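Side-chain contacts in beta-N-acetylhexosaminidase (Streptomyces plicatus, PDB 1JAK), which hydrolyses terminal N-acetylhexosamine residues from glycoconjugates as a family 20 glycoside hydrolase, probably by substrate-assisted catalysis: residues K177-R182 against P464-V469; A231-I236 against L245-E250. All blocks are in the same frame, centred on the assembly; numbering follows the deposited sequence.

Contact 1: residues K177-R182 against P464-V469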
loop_
_atom_site.group_PDB
_atom_site.type_symbol
_atom_site.label_atom_id
_atom_site.label_comp_id
_atom_site.label_asym_id
_atom_site.label_seq_id
_atom_site.Cartn_x
_atom_site.Cartn_y
_atom_site.Cartn_z
ATOM N N LYS A 177 8.740 8.088 -1.454
ATOM C CA LYS A 177 9.517 7.071 -2.163
ATOM C C LYS A 177 10.030 6.056 -1.147
ATOM O O LYS A 177 10.072 4.856 -1.418
ATOM C CB LYS A 177 10.700 7.705 -2.901
ATOM C CG LYS A 177 10.305 8.469 -4.145
ATOM C CD LYS A 177 11.531 9.007 -4.867
ATOM C CE LYS A 177 11.136 9.682 -6.173
ATOM N NZ LYS A 177 12.320 10.242 -6.893
ATOM N N ARG A 178 10.425 6.548 0.022
ATOM C CA ARG A 178 10.908 5.678 1.083
ATOM C C ARG A 178 9.798 4.722 1.519
ATOM O O ARG A 178 10.032 3.524 1.678
ATOM C CB ARG A 178 11.392 6.513 2.277
ATOM C CG ARG A 178 11.621 5.710 3.553
ATOM C CD ARG A 178 12.332 6.544 4.612
ATOM N NE ARG A 178 12.132 6.022 5.963
ATOM C CZ ARG A 178 12.845 6.395 7.023
ATOM N NH1 ARG A 178 13.818 7.292 6.890
ATOM N NH2 ARG A 178 12.580 5.884 8.219
ATOM N N TYR A 179 8.584 5.241 1.698
ATOM C CA TYR A 179 7.482 4.378 2.115
ATOM C C TYR A 179 7.142 3.388 1.000
ATOM O O TYR A 179 6.786 2.239 1.263
ATOM C CB TYR A 179 6.247 5.204 2.487
ATOM C CG TYR A 179 5.271 4.419 3.334
ATOM C CD1 TYR A 179 5.607 4.033 4.632
ATOM C CD2 TYR A 179 4.042 4.009 2.822
ATOM C CE1 TYR A 179 4.743 3.249 5.400
ATOM C CE2 TYR A 179 3.168 3.224 3.583
ATOM C CZ TYR A 179 3.531 2.849 4.869
ATOM O OH TYR A 179 2.690 2.062 5.624
ATOM N N ILE A 180 7.249 3.840 -0.244
ATOM C CA ILE A 180 6.988 2.973 -1.388
ATOM C C ILE A 180 7.942 1.782 -1.318
ATOM O O ILE A 180 7.537 0.636 -1.518
ATOM C CB ILE A 180 7.193 3.742 -2.720
ATOM C CG1 ILE A 180 5.958 4.600 -3.002
ATOM C CG2 ILE A 180 7.475 2.768 -3.869
ATOM C CD1 ILE A 180 6.131 5.591 -4.137
ATOM N N ASP A 181 9.210 2.045 -1.018
ATOM C CA ASP A 181 10.167 0.953 -0.935
ATOM C C ASP A 181 9.846 0.010 0.221
ATOM O O ASP A 181 10.080 -1.195 0.123
ATOM C CB ASP A 181 11.593 1.501 -0.835
ATOM C CG ASP A 181 12.022 2.210 -2.110
ATOM O OD1 ASP A 181 11.568 1.791 -3.196
ATOM O OD2 ASP A 181 12.815 3.167 -2.035
ATOM N N ARG A 182 9.293 0.544 1.309
ATOM C CA ARG A 182 8.927 -0.295 2.444
ATOM C C ARG A 182 7.848 -1.292 2.025
ATOM O O ARG A 182 7.938 -2.483 2.330
ATOM C CB ARG A 182 8.369 0.545 3.601
ATOM C CG ARG A 182 9.340 1.540 4.227
ATOM C CD ARG A 182 10.512 0.849 4.917
ATOM N NE ARG A 182 11.197 1.754 5.838
ATOM C CZ ARG A 182 12.478 2.105 5.748
ATOM N NH1 ARG A 182 13.240 1.631 4.771
ATOM N NH2 ARG A 182 13.000 2.926 6.650
ATOM N N PRO A 464 5.542 -4.214 12.897
ATOM C CA PRO A 464 5.474 -5.386 12.017
ATOM C C PRO A 464 4.141 -5.837 11.411
ATOM O O PRO A 464 4.061 -6.951 10.896
ATOM C CB PRO A 464 6.055 -6.474 12.903
ATOM C CG PRO A 464 5.374 -6.160 14.212
ATOM C CD PRO A 464 5.467 -4.632 14.311
ATOM N N ARG A 465 3.104 -5.008 11.451
ATOM C CA ARG A 465 1.817 -5.424 10.896
ATOM C C ARG A 465 1.706 -5.348 9.371
ATOM O O ARG A 465 0.912 -6.074 8.766
ATOM C CB ARG A 465 0.687 -4.616 11.545
ATOM C CG ARG A 465 0.517 -4.911 13.036
ATOM C CD ARG A 465 -0.495 -3.977 13.705
ATOM N NE ARG A 465 -0.060 -2.582 13.653
ATOM C CZ ARG A 465 -0.631 -1.591 14.331
ATOM N NH1 ARG A 465 -1.668 -1.830 15.124
ATOM N NH2 ARG A 465 -0.164 -0.355 14.215
ATOM N N LEU A 466 2.506 -4.485 8.749
ATOM C CA LEU A 466 2.470 -4.313 7.295
ATOM C C LEU A 466 2.642 -5.611 6.490
ATOM O O LEU A 466 1.889 -5.866 5.550
ATOM C CB LEU A 466 3.534 -3.294 6.864
ATOM C CG LEU A 466 3.566 -2.914 5.381
ATOM C CD1 LEU A 466 2.322 -2.115 5.019
ATOM C CD2 LEU A 466 4.821 -2.095 5.100
ATOM N N PRO A 467 3.638 -6.444 6.839
ATOM C CA PRO A 467 3.833 -7.694 6.090
ATOM C C PRO A 467 2.629 -8.632 6.196
ATOM O O PRO A 467 2.300 -9.349 5.248
ATOM C CB PRO A 467 5.079 -8.306 6.738
ATOM C CG PRO A 467 5.811 -7.118 7.287
ATOM C CD PRO A 467 4.699 -6.264 7.845
ATOM N N GLY A 468 1.981 -8.620 7.356
ATOM C CA GLY A 468 0.831 -9.479 7.580
ATOM C C GLY A 468 -0.337 -9.197 6.658
ATOM O O GLY A 468 -0.963 -10.123 6.141
ATOM N N VAL A 469 -0.647 -7.921 6.448
ATOM C CA VAL A 469 -1.756 -7.566 5.571
ATOM C C VAL A 469 -1.407 -7.939 4.131
ATOM O O VAL A 469 -2.277 -8.321 3.346
ATOM C CB VAL A 469 -2.081 -6.067 5.661
ATOM C CG1 VAL A 469 -3.315 -5.748 4.817
ATOM C CG2 VAL A 469 -2.318 -5.684 7.120
#
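R182 and L466 form the closest backbone pair between the helical segment 177-182 and the start of helix 465-474, with their CA atoms 9.0 Å apart, a spacing that leaves side chains to fill the gap. L466 does most of the filling: it loses 52 Å² of the 98 Å² buried in total, and its CA-CB bond is directed at the facing helix. With CG anti to the backbone N (chi1 -176°), the leucine fork reaches across and its two methyls divide the partners. CD1 lies 4.2 Å from Y179 OH, and CD2 is 4.2 Å from R182 O. Both are loose van der Waals contacts of a methyl with an oxygen; no hydrogen bond crosses the pair. R182 CB is farther off, 4.7 Å from L466 CD2, while the guanidinium leads away to a salt bridge with D459. R178 CG sits over the centre of one face of that guanidinium, 4.3 Å above its plane. Y179 also packs on L447 of strand 440-447, which places the contact against the barrel wall. Helix 173-184 follows the first strand in chain order and helix 465-474 the last, beyond helix 455-462; their packing is expected where a (beta/alpha)8 barrel closes.

Contact 2: residues A231-I236 against L245-E250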
loop_
_atom_site.group_PDB
_atom_site.type_symbol
_atom_site.label_atom_id
_atom_site.label_comp_id
_atom_site.label_asym_id
_atom_site.label_seq_id
_atom_site.Cartn_x
_atom_site.Cartn_y
_atom_site.Cartn_z
ATOM N N ALA A 231 4.329 18.096 -11.312
ATOM C CA ALA A 231 5.573 17.396 -11.628
ATOM C C ALA A 231 5.980 16.432 -10.519
ATOM O O ALA A 231 6.374 15.297 -10.788
ATOM C CB ALA A 231 6.693 18.403 -11.875
ATOM N N GLU A 232 5.901 16.886 -9.271
ATOM C CA GLU A 232 6.258 16.025 -8.149
ATOM C C GLU A 232 5.332 14.825 -8.099
ATOM O O GLU A 232 5.771 13.701 -7.860
ATOM C CB GLU A 232 6.169 16.780 -6.823
ATOM C CG GLU A 232 7.337 17.708 -6.562
ATOM C CD GLU A 232 7.208 18.423 -5.240
ATOM O OE1 GLU A 232 6.224 19.168 -5.074
ATOM O OE2 GLU A 232 8.089 18.239 -4.372
ATOM N N TYR A 233 4.043 15.065 -8.321
ATOM C CA TYR A 233 3.080 13.978 -8.294
ATOM C C TYR A 233 3.397 12.970 -9.394
ATOM O O TYR A 233 3.339 11.759 -9.174
ATOM C CB TYR A 233 1.659 14.502 -8.483
ATOM C CG TYR A 233 0.635 13.420 -8.274
ATOM C CD1 TYR A 233 0.377 12.926 -6.997
ATOM C CD2 TYR A 233 -0.031 12.841 -9.354
ATOM C CE1 TYR A 233 -0.510 11.884 -6.796
ATOM C CE2 TYR A 233 -0.927 11.788 -9.163
ATOM C CZ TYR A 233 -1.156 11.319 -7.877
ATOM O OH TYR A 233 -2.024 10.278 -7.665
ATOM N N LYS A 234 3.725 13.472 -10.582
ATOM C CA LYS A 234 4.069 12.597 -11.697
ATOM C C LYS A 234 5.276 11.730 -11.336
ATOM O O LYS A 234 5.340 10.556 -11.704
ATOM C CB LYS A 234 4.393 13.420 -12.949
ATOM C CG LYS A 234 3.239 14.243 -13.490
ATOM C CD LYS A 234 3.683 15.032 -14.716
ATOM C CE LYS A 234 2.633 16.037 -15.154
ATOM N NZ LYS A 234 3.099 16.841 -16.321
ATOM N N GLU A 235 6.231 12.314 -10.618
ATOM C CA GLU A 235 7.434 11.591 -10.209
ATOM C C GLU A 235 7.092 10.493 -9.206
ATOM O O GLU A 235 7.670 9.406 -9.242
ATOM C CB GLU A 235 8.458 12.565 -9.617
ATOM C CG GLU A 235 9.713 11.921 -9.023
ATOM C CD GLU A 235 10.476 11.028 -9.995
ATOM O OE1 GLU A 235 10.262 11.125 -11.224
ATOM O OE2 GLU A 235 11.309 10.225 -9.523
ATOM N N ILE A 236 6.155 10.772 -8.303
ATOM C CA ILE A 236 5.743 9.759 -7.334
ATOM C C ILE A 236 5.093 8.602 -8.094
ATOM O O ILE A 236 5.358 7.432 -7.814
ATOM C CB ILE A 236 4.730 10.332 -6.309
ATOM C CG1 ILE A 236 5.436 11.336 -5.390
ATOM C CG2 ILE A 236 4.108 9.197 -5.496
ATOM C CD1 ILE A 236 4.520 11.993 -4.359
ATOM N N LEU A 245 3.573 -0.492 -8.385
ATOM C CA LEU A 245 2.498 -0.036 -7.525
ATOM C C LEU A 245 1.657 0.918 -8.357
ATOM O O LEU A 245 2.166 1.909 -8.883
ATOM C CB LEU A 245 3.055 0.712 -6.310
ATOM C CG LEU A 245 3.754 -0.130 -5.243
ATOM C CD1 LEU A 245 4.522 0.772 -4.296
ATOM C CD2 LEU A 245 2.721 -0.950 -4.487
ATOM N N GLU A 246 0.376 0.596 -8.500
ATOM C CA GLU A 246 -0.553 1.440 -9.241
ATOM C C GLU A 246 -1.039 2.464 -8.218
ATOM O O GLU A 246 -1.554 2.090 -7.167
ATOM C CB GLU A 246 -1.716 0.587 -9.756
ATOM C CG GLU A 246 -2.793 1.338 -10.532
ATOM C CD GLU A 246 -3.831 0.394 -11.117
ATOM O OE1 GLU A 246 -3.972 -0.729 -10.589
ATOM O OE2 GLU A 246 -4.511 0.773 -12.097
ATOM N N VAL A 247 -0.852 3.746 -8.512
ATOM C CA VAL A 247 -1.260 4.796 -7.583
ATOM C C VAL A 247 -2.750 5.090 -7.671
ATOM O O VAL A 247 -3.282 5.347 -8.751
ATOM C CB VAL A 247 -0.470 6.106 -7.833
ATOM C CG1 VAL A 247 -0.986 7.217 -6.920
ATOM C CG2 VAL A 247 1.014 5.869 -7.570
ATOM N N VAL A 248 -3.408 5.029 -6.516
ATOM C CA VAL A 248 -4.832 5.301 -6.391
ATOM C C VAL A 248 -4.940 6.584 -5.573
ATOM O O VAL A 248 -4.813 6.565 -4.346
ATOM C CB VAL A 248 -5.555 4.159 -5.649
ATOM C CG1 VAL A 248 -7.036 4.484 -5.503
ATOM C CG2 VAL A 248 -5.374 2.854 -6.415
ATOM N N PRO A 249 -5.152 7.723 -6.245
ATOM C CA PRO A 249 -5.263 8.996 -5.536
ATOM C C PRO A 249 -6.647 9.188 -4.941
ATOM O O PRO A 249 -7.635 8.719 -5.502
ATOM C CB PRO A 249 -4.978 10.012 -6.629
ATOM C CG PRO A 249 -5.699 9.390 -7.802
ATOM C CD PRO A 249 -5.287 7.924 -7.702
ATOM N N GLU A 250 -6.710 9.875 -3.806
ATOM C CA GLU A 250 -7.990 10.149 -3.164
ATOM C C GLU A 250 -8.160 11.624 -2.840
ATOM O O GLU A 250 -7.272 12.252 -2.257
ATOM C CB GLU A 250 -8.147 9.365 -1.850
ATOM C CG GLU A 250 -9.531 9.570 -1.185
ATOM C CD GLU A 250 -9.598 9.089 0.260
ATOM O OE1 GLU A 250 -8.720 8.308 0.678
ATOM O OE2 GLU A 250 -10.547 9.486 0.978
#
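Y233 projects from helix 230-242 onto strand 246-250 and meets V247 and P249 with the end of its ring. Y233 (55 Å²) and V247 (46 Å²) give most of the 143 Å² buried; I236 (22 Å²) and P249 (19 Å²) share the rest. Because CG of Y233 stands anti to the backbone N (chi1 -172°), the ring extends off the helix towards the sheet, and its hydroxyl arrives between the two strand side chains. The oxygen OH is 3.1 Å from P249 CB, the shortest approach, and 3.3 Å from V247 CG1, two tight contacts that meet at this atom at roughly a right angle. The remainder of the pyrrolidine is farther off, P249 CG lying 3.8 Å from Y233 OH. The ring carbon CZ follows less closely, 4.2 Å from V247 CG1 and the same from P249 CB. Both partners lie obliquely to the ring, so the evidence supports van der Waals packing and not a stack, and no hydrogen bond links the segments. V247 comes at the tyrosine from the opposing direction, whereas P249 crosses it at about a right angle. I236 comes no nearer than 5.0 Å, between its CG2 and V247 CG2.

Alternation along the strand sorts the residues: V247 and P249 point to the helix, V248 and E250 away from it. E250 OE1 is hydrogen-bonded to H192 and H194, and OE2 to W350 of the inhibitor pocket. Helix 230-242, which falls between the adjacent parallel strands 190-194 and 246-250 in the chain, thus packs on the outer wall in the beta-alpha-beta crossover of a TIM barrel.

Overall arrangement
Both contacts are buried and belong to the same catalytic barrel, their centres about 17 Å apart, with contact 2 nested in sequence inside the long loop that contact 1 closes. Contact 1 joins two helices remote in sequence; contact 2 joins a helix to the strand that soon follows it. In both, aliphatic carbons rest against oxygens without a hydrogen bond across the segments, but a leucine fork spans a wide gap in the first, while a tyrosine hydroxyl is tightly packed in the second. Helices 173-184 and 230-242 meet directly: K177 NZ forms a 2.8 Å salt bridge with E235 OE2 at partly exposed positions, whereas I180 CG2 packs 3.6 Å from L245 CD1 in the interior.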